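PDB 4MR0: plasmin and fibronectin-binding protein A from Streptococcus pneumoniae, which acts as a fibronectin-dependent adhesin and invasin on the bacterial surface, binding human fibronectin, plasmin, plasminogen and serum albumin. Local coordinates for residues V450-S454 and A455-G459. Residues are numbered along the deposited sequence; the frame is centred on the assembly and turned at random.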
loop_
_atom_site.group_PDB
_atom_site.type_symbol
_atom_site.label_atom_id
_atom_site.label_comp_id
_atom_site.label_asym_id
_atom_site.label_seq_id
_atom_site.Cartn_x
_atom_site.Cartn_y
_atom_site.Cartn_z
ATOM N N VAL A 450 -14.752 4.061 -0.208
ATOM C CA VAL A 450 -14.486 4.395 -1.605
ATOM C C VAL A 450 -15.162 5.739 -1.772
ATOM O O VAL A 450 -16.376 5.857 -1.569
ATOM C CB VAL A 450 -15.122 3.390 -2.594
ATOM C CG1 VAL A 450 -14.922 3.870 -4.031
ATOM C CG2 VAL A 450 -14.488 2.023 -2.420
ATOM N N ALA A 451 -14.401 6.763 -2.138
ATOM C CA ALA A 451 -15.036 8.059 -2.243
ATOM C C ALA A 451 -14.400 9.129 -3.097
ATOM O O ALA A 451 -13.228 9.055 -3.469
ATOM C CB ALA A 451 -15.223 8.613 -0.834
ATOM N N LYS A 452 -15.227 10.116 -3.428
ATOM C CA LYS A 452 -14.777 11.312 -4.116
ATOM C C LYS A 452 -15.114 12.239 -2.957
ATOM O O LYS A 452 -16.226 12.767 -2.856
ATOM C CB LYS A 452 -15.612 11.659 -5.345
ATOM C CG LYS A 452 -14.974 12.823 -6.102
ATOM C CD LYS A 452 -15.675 13.179 -7.387
ATOM C CE LYS A 452 -17.017 13.834 -7.133
ATOM N NZ LYS A 452 -17.539 14.422 -8.395
ATOM N N ASP A 453 -14.142 12.363 -2.060
ATOM C CA ASP A 453 -14.244 13.124 -0.819
ATOM C C ASP A 453 -14.935 14.482 -0.851
ATOM O O ASP A 453 -15.473 14.917 0.164
ATOM C CB ASP A 453 -12.847 13.260 -0.202
ATOM C CG ASP A 453 -12.037 11.974 -0.315
ATOM O OD1 ASP A 453 -11.634 11.625 -1.445
ATOM O OD2 ASP A 453 -11.816 11.307 0.720
ATOM N N SER A 454 -14.930 15.147 -1.999
ATOM C CA SER A 454 -15.571 16.450 -2.104
ATOM C C SER A 454 -16.385 16.627 -3.380
ATOM O O SER A 454 -15.980 16.195 -4.461
ATOM C CB SER A 454 -14.521 17.564 -2.017
ATOM O OG SER A 454 -15.099 18.835 -2.280
ATOM N N ALA A 455 -17.539 17.272 -3.242
ATOM C CA ALA A 455 -18.412 17.535 -4.377
ATOM C C ALA A 455 -17.711 18.501 -5.325
ATOM O O ALA A 455 -18.089 18.636 -6.491
ATOM C CB ALA A 455 -19.725 18.136 -3.893
ATOM N N GLU A 456 -16.679 19.170 -4.817
ATOM C CA GLU A 456 -15.927 20.132 -5.613
ATOM C C GLU A 456 -14.945 19.496 -6.595
ATOM O O GLU A 456 -14.501 20.154 -7.535
ATOM C CB GLU A 456 -15.172 21.107 -4.700
ATOM C CG GLU A 456 -16.065 22.104 -3.974
ATOM C CD GLU A 456 -15.282 23.268 -3.390
ATOM O OE1 GLU A 456 -14.513 23.054 -2.429
ATOM O OE2 GLU A 456 -15.432 24.400 -3.903
ATOM N N TYR A 457 -14.598 18.227 -6.384
ATOM C CA TYR A 457 -13.672 17.563 -7.300
ATOM C C TYR A 457 -14.397 17.299 -8.615
ATOM O O TYR A 457 -15.483 16.716 -8.631
ATOM C CB TYR A 457 -13.151 16.251 -6.700
ATOM C CG TYR A 457 -12.443 16.405 -5.366
ATOM C CD1 TYR A 457 -11.952 17.646 -4.940
ATOM C CD2 TYR A 457 -12.247 15.303 -4.535
ATOM C CE1 TYR A 457 -11.289 17.779 -3.717
ATOM C CE2 TYR A 457 -11.586 15.424 -3.320
ATOM C CZ TYR A 457 -11.110 16.662 -2.914
ATOM O OH TYR A 457 -10.470 16.768 -1.701
ATOM N N LEU A 458 -13.786 17.727 -9.713
ATOM C CA LEU A 458 -14.368 17.597 -11.046
ATOM C C LEU A 458 -14.331 16.217 -11.696
ATOM O O LEU A 458 -15.187 15.899 -12.522
ATOM C CB LEU A 458 -13.714 18.617 -11.983
ATOM C CG LEU A 458 -14.159 20.082 -11.856
ATOM C CD1 LEU A 458 -14.246 20.501 -10.392
ATOM C CD2 LEU A 458 -13.181 20.968 -12.613
ATOM N N GLY A 459 -13.342 15.403 -11.337
ATOM C CA GLY A 459 -13.240 14.076 -11.918
ATOM C C GLY A 459 -14.381 13.160 -11.508
ATOM O O GLY A 459 -15.349 13.598 -10.883
#
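Ser454 sits over one face of the Tyr457 ring, its CB 3.6 Å from the ring centroid and 11° off the normal, a CH-pi contact made within a single type I beta turn from Ser454 to Tyr457. The turn is closed by Tyr457 N giving a hydrogen bond to Ser454 O at 3.1 Å. With Ser454 OG anti to the backbone N (chi1 173°), the hydroxyl swings forward along the chain and OG accepts a hydrogen bond from Glu456 N (3.0 Å), an ST turn that adds a side-chain link to the same bend. The side chains of Lys452 and Tyr457 slide past each other in opposite directions. Lysine CG passes at the edge of the ring, near the ring plane, and a bend at chi3 (71°) carries NZ to Tyr457 O at 3.1 Å and, weakly, to Gly459 O at 3.4 Å. Asp453 CB approaches the ring obliquely, while OD2 forms a salt bridge with Arg449 and OD1 accepts a hydrogen bond from Ser417 N. The turn lies in the loop that leaves strand 445-451 of the parallel beta-helix. Ser454 thus serves three ways, through O, OG and CB, which should hold both bend and ring in place, while Tyr457 O is the ammonium's main local partner.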